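Local coordinates for putative adhesin (Parabacteroides distasonis, PDB 3LJY), which is of unknown function but is probably a lipoprotein adhesin of the cell surface, with a head domain like those of auto-transporter adhesins, at residues T111-N116 with V121-T126; G130-N135 with M142-L147. One frame throughout, in Å; residues are numbered along the deposited sequence. Where two conformers were deposited one is given.

Contact 1. Residues T111-N116 with V121-T126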
# COMPACT_ATOMS: atom_id res chain seq x y z
N THR A 111 8.49 -5.86 3.95
CA THR A 111 7.91 -4.51 3.78
C THR A 111 6.50 -4.54 4.34
O THR A 111 5.72 -5.42 3.98
CB THR A 111 7.91 -4.05 2.28
OG1 THR A 111 9.28 -3.91 1.83
CG2 THR A 111 7.14 -2.69 2.06
N VAL A 112 6.21 -3.64 5.28
CA VAL A 112 4.88 -3.49 5.87
C VAL A 112 4.30 -2.16 5.45
O VAL A 112 4.88 -1.14 5.74
CB VAL A 112 4.94 -3.49 7.42
CG1 VAL A 112 3.53 -3.35 8.01
CG2 VAL A 112 5.58 -4.76 7.93
N ILE A 113 3.15 -2.16 4.76
CA ILE A 113 2.51 -0.92 4.36
C ILE A 113 1.12 -0.81 5.01
O ILE A 113 0.32 -1.75 4.97
CB ILE A 113 2.35 -0.75 2.80
CG1 ILE A 113 3.64 -1.11 2.09
CG2 ILE A 113 1.86 0.73 2.42
CD1 ILE A 113 3.64 -0.77 0.63
N LYS A 114 0.85 0.34 5.60
CA LYS A 114 -0.43 0.60 6.19
C LYS A 114 -1.00 1.83 5.53
O LYS A 114 -0.34 2.88 5.52
CB LYS A 114 -0.28 0.88 7.68
CG LYS A 114 0.06 -0.36 8.43
CD LYS A 114 0.64 -0.06 9.81
CE LYS A 114 1.22 -1.34 10.41
NZ LYS A 114 0.24 -2.49 10.32
N ALA A 115 -2.22 1.70 4.96
CA ALA A 115 -2.92 2.81 4.32
C ALA A 115 -4.30 3.00 4.96
O ALA A 115 -5.05 2.07 5.13
CB ALA A 115 -3.05 2.55 2.79
N ASN A 116 -4.65 4.23 5.27
CA ASN A 116 -6.00 4.52 5.70
C ASN A 116 -6.53 5.85 5.12
O ASN A 116 -6.00 6.36 4.13
CB ASN A 116 -6.05 4.49 7.24
CG ASN A 116 -5.38 5.67 7.88
OD1 ASN A 116 -4.80 6.52 7.22
ND2 ASN A 116 -5.48 5.73 9.19
N VAL A 121 -2.03 3.50 -2.43
CA VAL A 121 -0.67 3.00 -2.59
C VAL A 121 -0.54 2.29 -3.95
O VAL A 121 -1.41 1.51 -4.30
CB VAL A 121 -0.30 2.05 -1.46
CG1 VAL A 121 1.01 1.27 -1.77
CG2 VAL A 121 -0.29 2.79 -0.12
N GLN A 122 0.53 2.60 -4.70
CA GLN A 122 0.84 1.94 -5.98
C GLN A 122 2.28 1.40 -6.01
O GLN A 122 3.21 2.18 -6.05
CB GLN A 122 0.68 2.92 -7.13
CG GLN A 122 -0.59 3.77 -7.03
CD GLN A 122 -0.85 4.58 -8.28
OE1 GLN A 122 -0.85 4.03 -9.38
NE2 GLN A 122 -1.10 5.88 -8.11
N LEU A 123 2.45 0.08 -5.94
CA LEU A 123 3.77 -0.54 -6.12
C LEU A 123 3.83 -1.00 -7.54
O LEU A 123 3.25 -2.05 -7.88
CB LEU A 123 4.04 -1.68 -5.15
CG LEU A 123 3.65 -1.35 -3.69
CD1 LEU A 123 3.76 -2.58 -2.77
CD2 LEU A 123 4.42 -0.15 -3.12
N LYS A 124 4.55 -0.23 -8.36
CA LYS A 124 4.43 -0.29 -9.82
C LYS A 124 5.33 -1.30 -10.47
O LYS A 124 5.02 -1.76 -11.55
CB LYS A 124 4.71 1.09 -10.42
CG LYS A 124 3.62 2.05 -10.16
CD LYS A 124 4.04 3.41 -10.58
CE LYS A 124 2.94 4.42 -10.36
NZ LYS A 124 3.51 5.83 -10.42
N GLU A 125 6.47 -1.59 -9.85
CA GLU A 125 7.45 -2.54 -10.40
C GLU A 125 7.57 -3.74 -9.47
O GLU A 125 7.05 -3.73 -8.35
CB GLU A 125 8.83 -1.89 -10.58
CG GLU A 125 8.85 -0.58 -11.34
CD GLU A 125 8.37 -0.71 -12.80
OE1 GLU A 125 8.53 -1.79 -13.42
OE2 GLU A 125 7.81 0.29 -13.33
N THR A 126 8.32 -4.74 -9.92
CA THR A 126 8.39 -6.02 -9.22
C THR A 126 8.87 -5.83 -7.78
O THR A 126 9.91 -5.21 -7.55
CB THR A 126 9.30 -7.01 -9.99
OG1 THR A 126 8.90 -7.01 -11.35
CG2 THR A 126 9.20 -8.47 -9.44

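Contact 2. Residues G130-N135 with M142-L147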
# COMPACT_ATOMS: atom_id res chain seq x y z
N GLY A 130 10.88 -11.20 1.16
CA GLY A 130 10.50 -12.34 1.96
C GLY A 130 9.03 -12.22 2.30
O GLY A 130 8.25 -13.13 2.05
N LYS A 131 8.65 -11.08 2.89
CA LYS A 131 7.27 -10.84 3.29
C LYS A 131 6.76 -9.47 2.82
O LYS A 131 7.44 -8.44 2.95
CB LYS A 131 7.14 -10.94 4.80
CG LYS A 131 5.73 -11.33 5.24
CD LYS A 131 5.25 -10.56 6.42
CE LYS A 131 5.22 -11.35 7.65
NZ LYS A 131 4.04 -10.88 8.47
N LEU A 132 5.58 -9.46 2.21
CA LEU A 132 4.82 -8.22 1.98
C LEU A 132 3.57 -8.25 2.87
O LEU A 132 2.79 -9.20 2.80
CB LEU A 132 4.44 -8.03 0.49
CG LEU A 132 3.82 -6.66 0.12
CD1 LEU A 132 4.78 -5.51 0.49
CD2 LEU A 132 3.40 -6.60 -1.35
N ASP A 133 3.43 -7.27 3.75
CA ASP A 133 2.33 -7.23 4.72
C ASP A 133 1.53 -5.97 4.44
O ASP A 133 2.02 -4.87 4.63
CB ASP A 133 2.90 -7.22 6.14
CG ASP A 133 1.81 -7.06 7.25
OD1 ASP A 133 0.57 -7.16 7.01
OD2 ASP A 133 2.24 -6.88 8.41
N LEU A 134 0.30 -6.13 3.95
CA LEU A 134 -0.53 -4.99 3.48
C LEU A 134 -1.74 -4.85 4.37
O LEU A 134 -2.45 -5.82 4.58
CB LEU A 134 -0.99 -5.18 2.02
CG LEU A 134 0.11 -5.37 0.98
CD1 LEU A 134 -0.43 -5.41 -0.44
CD2 LEU A 134 1.14 -4.29 1.12
N ASN A 135 -2.02 -3.64 4.85
CA ASN A 135 -3.08 -3.42 5.83
C ASN A 135 -3.94 -2.15 5.50
O ASN A 135 -3.58 -1.07 5.97
CB ASN A 135 -2.45 -3.29 7.25
CG ASN A 135 -1.38 -4.38 7.57
OD1 ASN A 135 -0.16 -4.22 7.27
ND2 ASN A 135 -1.82 -5.45 8.22
N MSE A 142 -4.91 -0.10 -2.39
CA MSE A 142 -3.58 -0.44 -2.87
C MSE A 142 -3.66 -1.19 -4.17
O MSE A 142 -4.55 -2.03 -4.36
CB MSE A 142 -2.86 -1.32 -1.88
CG MSE A 142 -2.81 -0.71 -0.54
SE MSE A 142 -1.41 -1.49 0.54
CE MSE A 142 -1.84 -0.63 2.21
N VAL A 143 -2.71 -0.89 -5.07
CA VAL A 143 -2.50 -1.66 -6.30
C VAL A 143 -1.06 -2.11 -6.38
O VAL A 143 -0.16 -1.30 -6.36
CB VAL A 143 -2.81 -0.84 -7.55
CG1 VAL A 143 -2.58 -1.68 -8.74
CG2 VAL A 143 -4.26 -0.29 -7.54
N VAL A 144 -0.84 -3.41 -6.46
CA VAL A 144 0.50 -4.00 -6.57
C VAL A 144 0.60 -4.71 -7.92
O VAL A 144 -0.12 -5.68 -8.14
CB VAL A 144 0.74 -5.03 -5.42
CG1 VAL A 144 2.13 -5.66 -5.49
CG2 VAL A 144 0.51 -4.38 -4.06
N ASN A 145 1.49 -4.24 -8.82
CA ASN A 145 1.58 -4.76 -10.17
C ASN A 145 2.20 -6.16 -10.21
O ASN A 145 1.72 -7.01 -10.94
CB ASN A 145 2.36 -3.80 -11.10
CG ASN A 145 1.58 -2.51 -11.42
OD1 ASN A 145 0.42 -2.33 -11.07
ND2 ASN A 145 2.28 -1.58 -12.07
N HIS A 146 3.28 -6.40 -9.46
CA HIS A 146 3.97 -7.67 -9.56
C HIS A 146 4.73 -8.02 -8.26
O HIS A 146 5.59 -7.28 -7.82
CB HIS A 146 4.86 -7.62 -10.78
CG HIS A 146 5.63 -8.88 -11.07
ND1 HIS A 146 6.80 -8.88 -11.79
CD2 HIS A 146 5.40 -10.17 -10.72
CE1 HIS A 146 7.26 -10.12 -11.88
NE2 HIS A 146 6.43 -10.92 -11.24
N LEU A 147 4.36 -9.13 -7.64
CA LEU A 147 4.99 -9.60 -6.39
C LEU A 147 5.67 -10.96 -6.59
O LEU A 147 5.15 -11.83 -7.28
CB LEU A 147 3.92 -9.69 -5.27
CG LEU A 147 4.44 -10.13 -3.88
CD1 LEU A 147 5.27 -9.02 -3.18
CD2 LEU A 147 3.32 -10.63 -2.99

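Contact 1. Residues T111-N116 with V121-T126
Ile113 meets Val121 and Leu123 with both of its branches, and its first torsion is what splits them: at chi1 -46° CG2 lies anti to the backbone N while CG1 swings beside that N, and an almost straight second torsion (chi2 -171°) carries CD1 on across the interior. This is the inside of one coil of a parallel beta-helix, the fold expected for the pectate-lyase-like group to which this adhesin family is assigned. Strand 111-115 belongs to one long face of the solenoid and strand 121-123 to another, and no hydrogen bond passes between them; they meet through side chains, with their short axes 9.7 Å apart and running at 149° to each other.

A short connection of four residues joins the two segments, and the strands draw apart as one moves away from it. Near the connection, where the CA atoms of Ala115 and Val121 are 7.3 Å apart, a methyl is enough: Ala115 CB comes to 4.0 Å from Val121 CG2. Farther from the connection, Ile113 and Leu123 have CA atoms 10.6 Å apart, and it takes two long side chains, reaching toward each other tip to tip, to bridge the distance.

Val121 CG2 thus serves two partners, since besides Ala115 it approaches Ile113 CG2 to 3.9 Å, again end against end. All four residues are buried. Met142 of the next coil lies against Ile113, Ala115 and Val121, while Leu123 is flanked by Val102 on one side of the stack and Val144 on the other. There, Ile113 CD1 sits at the fork of Leu123, 3.9 Å from CD1 and equally 3.9 Å from CD2.

Contact 2. Residues G130-N135 with M142-L147
This is a buried contact between apolar side chains, spanning the coil from face to face: Leu132 and Leu134 on strand 131-135 look inward onto Met142, Val144 and Leu147, which come from the other walls of the same turn of the chain. The strand axes of 131-135 and 142-144 stay 9.8 Å apart at 156°, too far for backbone pairing, so side chains bridge the interior.

Met142 is a selenomethionine, and its heavy atom does most of the touching. SE rests 3.8 Å from Leu134 CD2 and 4.0 Å from Leu134 CB, passing across the leucine at a slant. Beyond CG the chain is extended (chi2 -160°, chi3 -172°), which takes CE past Leu134 to the main chain, where it comes within 4.0 Å of Asn135 N. The other branch of Leu134 faces Val144, CD1 to CG2 at 3.9 Å.

In this parallel beta-helix the chain turns a corner at Gly130 onto strand 131-135, and a second one between Val144 and Leu147. Leu147 opens the short strand 147-149, part of a third, narrower face, so three walls of the solenoid supply side chains here. Leu132 crosses Leu147 obliquely; CD2 lies 3.6 Å from Leu147 CD1. The latter also comes to 3.9 Å from Leu132 CB, while Ile152 of the following coil lies against Leu147.

Contacts 1 and 2 are equivalent cross-sections of successive coils, each joining the same two faces, and both lie in the core. Strands 110-115 and 131-136 are neighbours in one sheet, 120-123 and 141-144 in another; Val121 O and Val143 N, 2.8 Å apart, are probably hydrogen-bonded. Contact 1 is smaller, burying 159 Å² against 261 Å², and uses branched aliphatics and an alanine; contact 2 adds selenium and a leucine from the third face. Their interiors merge where Ala115 CB meets Met142 CE at 3.5 Å. Besides the backbone bonds, polar side chains link the coils near the corner: Lys124 O with Asn145 ND2, and Thr126 OG1 with His146 ND1.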